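Local coordinates for protein TcpB (Brucella melitensis, PDB 4LQC) that is a bacterial TIR-domain protein, its crystallised fragment folding as a five-stranded parallel beta sheet flanked by helices, at residues 11-15 with 16-20; 102-105 with 106-110; 123-126 with 127-131. The protein carries 2 engineered substitutions. All coordinates share one frame; numbering follows the deposited sequence.

Interaction 1 (11-15 with 16-20). Engineered in segment 11-15: A12 (natural residue Ser), I15 (natural residue Ser).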
loop_
_atom_site.group_PDB
_atom_site.type_symbol
_atom_site.label_atom_id
_atom_site.label_comp_id
_atom_site.label_asym_id
_atom_site.label_seq_id
_atom_site.Cartn_x
_atom_site.Cartn_y
_atom_site.Cartn_z
ATOM N N ILE B 11 -2.102 5.471 19.141
ATOM C CA ILE B 11 -1.748 5.338 17.728
ATOM C C ILE B 11 -0.618 6.272 17.305
ATOM O O ILE B 11 -0.806 7.485 17.157
ATOM C CB ILE B 11 -2.977 5.454 16.801
ATOM C CG1 ILE B 11 -2.551 5.358 15.348
ATOM C CG2 ILE B 11 -3.718 6.738 17.053
ATOM C CD1 ILE B 11 -3.673 4.928 14.417
ATOM N N ALA B 12 0.566 5.674 17.154
ATOM C CA ALA B 12 1.767 6.369 16.721
ATOM C C ALA B 12 1.762 6.521 15.206
ATOM O O ALA B 12 1.502 5.568 14.482
ATOM C CB ALA B 12 3.010 5.598 17.169
ATOM N N HIS B 13 2.071 7.718 14.725
ATOM C CA HIS B 13 1.935 8.001 13.305
ATOM C C HIS B 13 2.803 9.189 12.943
ATOM O O HIS B 13 3.140 10.009 13.804
ATOM C CB HIS B 13 0.490 8.376 13.036
ATOM C CG HIS B 13 0.016 9.528 13.863
ATOM N ND1 HIS B 13 -0.317 9.400 15.195
ATOM C CD2 HIS B 13 -0.173 10.833 13.553
ATOM C CE1 HIS B 13 -0.697 10.575 15.668
ATOM N NE2 HIS B 13 -0.618 11.462 14.693
ATOM N N ALA B 14 3.173 9.278 11.674
ATOM C CA ALA B 14 3.834 10.467 11.169
ATOM C C ALA B 14 2.802 11.589 11.087
ATOM O O ALA B 14 1.615 11.337 10.884
ATOM C CB ALA B 14 4.435 10.187 9.801
ATOM N N ILE B 15 3.233 12.829 11.256
ATOM C CA ILE B 15 2.280 13.929 11.205
ATOM C C ILE B 15 1.556 13.998 9.866
ATOM O O ILE B 15 0.375 14.330 9.813
ATOM C CB ILE B 15 2.940 15.290 11.498
ATOM C CG1 ILE B 15 1.895 16.411 11.367
ATOM C CG2 ILE B 15 4.134 15.521 10.576
ATOM C CD1 ILE B 15 2.400 17.781 11.752
ATOM N N GLU B 16 2.253 13.648 8.789
ATOM C CA GLU B 16 1.696 13.755 7.447
ATOM C C GLU B 16 0.455 12.895 7.295
ATOM O O GLU B 16 -0.387 13.161 6.438
ATOM C CB GLU B 16 2.737 13.360 6.397
ATOM C CG GLU B 16 3.858 14.375 6.206
ATOM C CD GLU B 16 5.043 14.122 7.119
ATOM O OE1 GLU B 16 4.996 13.160 7.927
ATOM O OE2 GLU B 16 6.039 14.881 7.036
ATOM N N ASP B 17 0.355 11.862 8.131
ATOM C CA ASP B 17 -0.777 10.938 8.119
ATOM C C ASP B 17 -1.877 11.367 9.088
ATOM O O ASP B 17 -2.966 10.790 9.085
ATOM C CB ASP B 17 -0.315 9.542 8.539
ATOM C CG ASP B 17 0.558 8.873 7.507
ATOM O OD1 ASP B 17 0.154 8.812 6.319
ATOM O OD2 ASP B 17 1.652 8.397 7.889
ATOM N N LYS B 18 -1.581 12.363 9.919
ATOM C CA LYS B 18 -2.402 12.673 11.092
ATOM C C LYS B 18 -3.833 13.037 10.772
ATOM O O LYS B 18 -4.761 12.600 11.465
ATOM C CB LYS B 18 -1.776 13.797 11.911
ATOM C CG LYS B 18 -2.492 14.085 13.218
ATOM C CD LYS B 18 -1.710 15.072 14.046
ATOM C CE LYS B 18 -2.359 15.253 15.411
ATOM N NZ LYS B 18 -1.405 15.032 16.546
ATOM N N GLU B 19 -4.036 13.840 9.735
ATOM C CA GLU B 19 -5.393 14.311 9.472
ATOM C C GLU B 19 -6.061 13.537 8.340
ATOM O O GLU B 19 -7.185 13.843 7.943
ATOM C CB GLU B 19 -5.433 15.836 9.277
ATOM C CG GLU B 19 -5.566 16.581 10.608
ATOM C CD GLU B 19 -4.899 17.947 10.623
ATOM O OE1 GLU B 19 -4.505 18.447 9.546
ATOM O OE2 GLU B 19 -4.759 18.520 11.726
ATOM N N ALA B 20 -5.375 12.505 7.857
ATOM C CA ALA B 20 -5.959 11.625 6.850
ATOM C C ALA B 20 -6.370 10.289 7.478
ATOM O O ALA B 20 -7.307 10.244 8.278
ATOM C CB ALA B 20 -5.005 11.419 5.693
HETATM O O HOH W 1 2.213 7.546 10.069
#
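E16 bends back over A14 and I15, the latter an engineered residue. The bend at its second side-chain torsion (chi2 90°) carries the carboxylate to both, with E16 OE1 3.6 Å from A14 CB and 3.7 Å from I15 CG2. The same carboxylate forms a salt bridge with K74, its principal polar partner.

D17 closes the turn: its backbone N donates to A14 O at 3.1 Å. In its carboxylate, D17 OD2 lies 3.8 Å from A14 CB and is hydrogen-bonded to S68 OG. A water is modelled between D17 OD2 and A14 N, but at distances so short that its geometry is doubtful.

K18 N then donates to I15 O over 2.8 Å, and the K18 side chain runs past the H13 imidazole, K18 CG lying 3.5 Å from H13 NE2. The ring is fixed by its own bond, H13 ND1 to I11 O at 2.8 Å, with the acceptor nearly in the imidazole plane. Beyond the ring, K18 NZ bonds T42 OG1, and K18 makes a cation-pi contact with Y38.

The turn links strand 7-14 to helix 18-31 at the start of a beta-alpha-beta unit completed by strand 36-43; H13 and D17 rest on V22 of that helix, while A14, E16 and D17 touch H70 of helix 69-72.

Interaction 2 (102-105 with 106-110)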
loop_
_atom_site.group_PDB
_atom_site.type_symbol
_atom_site.label_atom_id
_atom_site.label_comp_id
_atom_site.label_asym_id
_atom_site.label_seq_id
_atom_site.Cartn_x
_atom_site.Cartn_y
_atom_site.Cartn_z
ATOM N N VAL B 102 2.296 1.610 1.544
ATOM C CA VAL B 102 3.675 1.175 1.311
ATOM C C VAL B 102 3.699 -0.123 0.526
ATOM O O VAL B 102 2.717 -0.866 0.492
ATOM C CB VAL B 102 4.452 0.916 2.617
ATOM C CG1 VAL B 102 4.863 2.222 3.260
ATOM C CG2 VAL B 102 3.621 0.078 3.563
ATOM N N SER B 103 4.831 -0.404 -0.099
ATOM C CA SER B 103 5.034 -1.701 -0.715
ATOM C C SER B 103 5.854 -2.599 0.228
ATOM O O SER B 103 6.492 -2.118 1.185
ATOM C CB SER B 103 5.777 -1.530 -2.026
ATOM O OG SER B 103 7.059 -0.997 -1.771
ATOM N N TYR B 104 5.831 -3.901 -0.039
ATOM C CA TYR B 104 6.667 -4.819 0.707
ATOM C C TYR B 104 8.143 -4.427 0.606
ATOM O O TYR B 104 8.862 -4.408 1.613
ATOM C CB TYR B 104 6.446 -6.251 0.226
ATOM C CG TYR B 104 7.433 -7.232 0.805
ATOM C CD1 TYR B 104 8.697 -7.409 0.231
ATOM C CD2 TYR B 104 7.109 -7.982 1.922
ATOM C CE1 TYR B 104 9.605 -8.290 0.771
ATOM C CE2 TYR B 104 8.014 -8.870 2.466
ATOM C CZ TYR B 104 9.255 -9.024 1.885
ATOM O OH TYR B 104 10.150 -9.914 2.427
ATOM N N ASP B 105 8.605 -4.130 -0.606
ATOM C CA ASP B 105 10.023 -3.815 -0.810
ATOM C C ASP B 105 10.403 -2.576 -0.029
ATOM O O ASP B 105 11.504 -2.457 0.500
ATOM C CB ASP B 105 10.322 -3.590 -2.293
ATOM C CG ASP B 105 10.316 -4.872 -3.086
ATOM O OD1 ASP B 105 11.090 -5.792 -2.773
ATOM O OD2 ASP B 105 9.519 -4.973 -4.018
ATOM N N GLU B 106 9.472 -1.644 0.047
ATOM C CA GLU B 106 9.741 -0.378 0.694
ATOM C C GLU B 106 9.925 -0.604 2.194
ATOM O O GLU B 106 10.753 0.059 2.833
ATOM C CB GLU B 106 8.586 0.565 0.418
ATOM C CG GLU B 106 8.722 1.921 0.995
ATOM C CD GLU B 106 7.546 2.796 0.626
ATOM O OE1 GLU B 106 6.595 2.284 -0.008
ATOM O OE2 GLU B 106 7.575 4.000 0.967
ATOM N N VAL B 107 9.174 -1.552 2.754
ATOM C CA VAL B 107 9.262 -1.828 4.182
ATOM C C VAL B 107 10.508 -2.660 4.492
ATOM O O VAL B 107 11.175 -2.452 5.520
ATOM C CB VAL B 107 7.991 -2.546 4.698
ATOM C CG1 VAL B 107 8.157 -2.948 6.162
ATOM C CG2 VAL B 107 6.745 -1.648 4.512
ATOM N N ARG B 108 10.829 -3.596 3.600
ATOM C CA ARG B 108 12.017 -4.434 3.773
ATOM C C ARG B 108 13.280 -3.597 3.661
ATOM O O ARG B 108 14.287 -3.908 4.267
ATOM C CB ARG B 108 12.059 -5.581 2.752
ATOM C CG ARG B 108 13.278 -6.466 2.925
ATOM C CD ARG B 108 13.293 -7.618 1.980
ATOM N NE ARG B 108 13.466 -7.183 0.597
ATOM C CZ ARG B 108 14.652 -6.988 0.020
ATOM N NH1 ARG B 108 15.770 -7.181 0.724
ATOM N NH2 ARG B 108 14.718 -6.602 -1.259
ATOM N N ARG B 109 13.218 -2.519 2.892
ATOM C CA ARG B 109 14.352 -1.608 2.791
ATOM C C ARG B 109 14.669 -0.981 4.143
ATOM O O ARG B 109 15.811 -0.632 4.401
ATOM C CB ARG B 109 14.080 -0.495 1.784
ATOM C CG ARG B 109 15.340 0.134 1.197
ATOM C CD ARG B 109 15.004 1.150 0.094
ATOM N NE ARG B 109 13.772 0.802 -0.618
ATOM C CZ ARG B 109 13.716 0.240 -1.822
ATOM N NH1 ARG B 109 14.833 -0.038 -2.498
ATOM N NH2 ARG B 109 12.530 -0.023 -2.362
ATOM N N PHE B 110 13.665 -0.828 5.002
ATOM C CA PHE B 110 13.897 -0.250 6.330
ATOM C C PHE B 110 14.029 -1.321 7.421
ATOM O O PHE B 110 14.826 -1.174 8.357
ATOM C CB PHE B 110 12.805 0.762 6.678
ATOM C CG PHE B 110 12.844 1.996 5.829
ATOM C CD1 PHE B 110 13.720 3.025 6.121
ATOM C CD2 PHE B 110 12.023 2.127 4.727
ATOM C CE1 PHE B 110 13.775 4.167 5.339
ATOM C CE2 PHE B 110 12.068 3.276 3.938
ATOM C CZ PHE B 110 12.948 4.298 4.249
#
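E106 and V102 cross at about a right angle, the extended glutamate chain running across the valine so that E106 OE1 comes within 3.7 Å of V102 CB. That oxygen accepts the backbone N of S103 at 3.2 Å in a fairly straight bond (160°), approached on the anti side of the carboxylate and somewhat out of its plane. In return S103 OG accepts E106 N at 3.1 Å; a chi1 of 63° sets this hydroxyl between the serine's own backbone N and carbonyl carbon, from where it can reach E106 N. The reciprocal pair is a capping box, with S103 as N-cap of helix 104-108. E106 OE1 is gripped a second time by a salt bridge to K101 of the second subunit.

V102 also meets V107 crosswise, methyl against methyl, with 3.7 Å between V102 CG2 and V107 CG2. Further along, R108 passes Y104 at a slant: R108 CD is 3.9 Å from Y104 CE1, and the ring and guanidinium planes lie 31° apart. D105 and R108 run side by side in the same direction, but D105 OD1 stays 4.0 Å from R108 NH2, beyond salt-bridge range, and D105 OD2 instead accepts V127 N of the second subunit.

The short helix follows strand 95-100, whose W99 packs against Y104 and V107. A115 of helix 112-116 touches Y104, V107 and R108, D116 bonds the tyrosine hydroxyl, and F72 of helix 69-72 packs on V107 and stacks with F110.

Interaction 3 (123-126 with 127-131)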
loop_
_atom_site.group_PDB
_atom_site.type_symbol
_atom_site.label_atom_id
_atom_site.label_comp_id
_atom_site.label_asym_id
_atom_site.label_seq_id
_atom_site.Cartn_x
_atom_site.Cartn_y
_atom_site.Cartn_z
ATOM N N SER B 123 -4.868 -1.639 2.197
ATOM C CA SER B 123 -5.211 -1.948 0.816
ATOM C C SER B 123 -6.065 -3.214 0.742
ATOM O O SER B 123 -6.653 -3.514 -0.297
ATOM C CB SER B 123 -3.949 -2.098 -0.032
ATOM O OG SER B 123 -3.304 -3.330 0.229
ATOM N N LEU B 124 -6.137 -3.949 1.848
ATOM C CA LEU B 124 -6.925 -5.189 1.909
ATOM C C LEU B 124 -8.225 -5.025 2.690
ATOM O O LEU B 124 -9.140 -5.842 2.561
ATOM C CB LEU B 124 -6.107 -6.299 2.563
ATOM C CG LEU B 124 -4.758 -6.494 1.886
ATOM C CD1 LEU B 124 -4.009 -7.639 2.546
ATOM C CD2 LEU B 124 -4.964 -6.707 0.389
ATOM N N LYS B 125 -8.294 -3.987 3.524
ATOM C CA LYS B 125 -9.506 -3.714 4.283
ATOM C C LYS B 125 -9.810 -2.228 4.359
ATOM O O LYS B 125 -8.925 -1.386 4.179
ATOM C CB LYS B 125 -9.390 -4.289 5.697
ATOM C CG LYS B 125 -9.345 -5.795 5.739
ATOM C CD LYS B 125 -9.379 -6.276 7.153
ATOM C CE LYS B 125 -9.460 -7.775 7.193
ATOM N NZ LYS B 125 -9.371 -8.226 8.598
ATOM N N SER B 126 -11.074 -1.916 4.624
ATOM C CA SER B 126 -11.502 -0.543 4.763
ATOM C C SER B 126 -11.168 -0.093 6.174
ATOM O O SER B 126 -10.895 -0.929 7.041
ATOM C CB SER B 126 -13.008 -0.439 4.535
ATOM O OG SER B 126 -13.710 -1.019 5.621
ATOM N N VAL B 127 -11.186 1.216 6.408
ATOM C CA VAL B 127 -10.961 1.736 7.747
ATOM C C VAL B 127 -11.974 1.157 8.752
ATOM O O VAL B 127 -11.603 0.786 9.851
ATOM C CB VAL B 127 -10.930 3.292 7.770
ATOM C CG1 VAL B 127 -12.201 3.873 7.185
ATOM C CG2 VAL B 127 -10.715 3.803 9.181
ATOM N N GLU B 128 -13.242 1.034 8.364
ATOM C CA GLU B 128 -14.232 0.396 9.229
ATOM C C GLU B 128 -13.881 -1.061 9.561
ATOM O O GLU B 128 -13.982 -1.471 10.719
ATOM C CB GLU B 128 -15.636 0.463 8.618
ATOM C CG GLU B 128 -16.232 1.867 8.516
ATOM C CD GLU B 128 -15.581 2.728 7.435
ATOM O OE1 GLU B 128 -14.836 2.196 6.570
ATOM O OE2 GLU B 128 -15.814 3.953 7.453
ATOM N N GLU B 129 -13.491 -1.849 8.558
ATOM C CA GLU B 129 -13.164 -3.258 8.796
ATOM C C GLU B 129 -11.978 -3.382 9.752
ATOM O O GLU B 129 -11.933 -4.280 10.601
ATOM C CB GLU B 129 -12.877 -3.998 7.484
ATOM C CG GLU B 129 -14.103 -4.177 6.573
ATOM C CD GLU B 129 -13.800 -4.976 5.295
ATOM O OE1 GLU B 129 -14.440 -6.029 5.075
ATOM O OE2 GLU B 129 -12.940 -4.552 4.491
ATOM N N ILE B 130 -11.023 -2.461 9.629
ATOM C CA ILE B 130 -9.837 -2.469 10.479
ATOM C C ILE B 130 -10.199 -2.072 11.907
ATOM O O ILE B 130 -9.675 -2.625 12.891
ATOM C CB ILE B 130 -8.760 -1.524 9.918
ATOM C CG1 ILE B 130 -8.110 -2.163 8.687
ATOM C CG2 ILE B 130 -7.710 -1.206 10.972
ATOM C CD1 ILE B 130 -7.071 -1.286 8.030
ATOM N N ALA B 131 -11.114 -1.119 12.016
ATOM C CA ALA B 131 -11.616 -0.694 13.312
ATOM C C ALA B 131 -12.231 -1.884 14.053
ATOM O O ALA B 131 -11.899 -2.133 15.215
ATOM C CB ALA B 131 -12.621 0.419 13.135
#
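E129 folds its side chain over S126, with E129 CG lying 3.3 Å from S126 OG and the carboxylate reaching past the serine to the backbone before the helix. There E129 OE2 accepts S126 N at 3.2 Å through its anti lone pair, the one directed away from the other carboxylate oxygen, and the N-H points almost straight at it (164°). With CG anti to the carbonyl carbon (chi1 -68°), the glutamate chain is turned back toward the N terminus and its extended remainder reaches the backbone N of S126.

The serine answers in kind: S126 OG accepts E129 N at 3.1 Å, again nearly straight (165°). Together the two bonds make a capping box, S126 standing at the N-cap of helix 127-136. The first regular helical bond follows at once, I130 N donating to S126 O at 3.0 Å.

The aliphatic part of K125 lies against E129 and I130. Its chain crosses that of E129 at about a right angle, and K125 CB is 3.8 Å from E129 OE2 and 3.9 Å from I130 CG1. Its amine does not pair with this glutamate; it continues along the helix to a salt bridge with E133. I130 and V127 both pack on L25 of helix 18-31, which covers the buried side of this first turn.

Two early amide groups, those of V127 and E129, are thus met by side-chain oxygens, the first by D105 of the second subunit and the second by S126. The carboxylates of E129 and of D105 of the second subunit lie at the amino end of the helix, where its dipole would probably favour their negative charge.

Overall arrangement
All three contacts are local turns that succeed one another along the chain, with no nesting or crossing. Interaction 1 comes first, turning strand 7-14 into helix 18-31. Much later, interaction 2 starts the short helix that follows strand 95-100, and interaction 3 starts helix 127-136 after strand 120-121, the last of the sheet within this chain. Their centres lie 17 to 20 Å apart and none touches another within the chain. Helix 18-31 nevertheless joins interactions 1 and 3, and helix 69-72 borders interactions 1 and 2. Interactions 2 and 3 both touch the second subunit, and residues of one meet residues of the other across the interface.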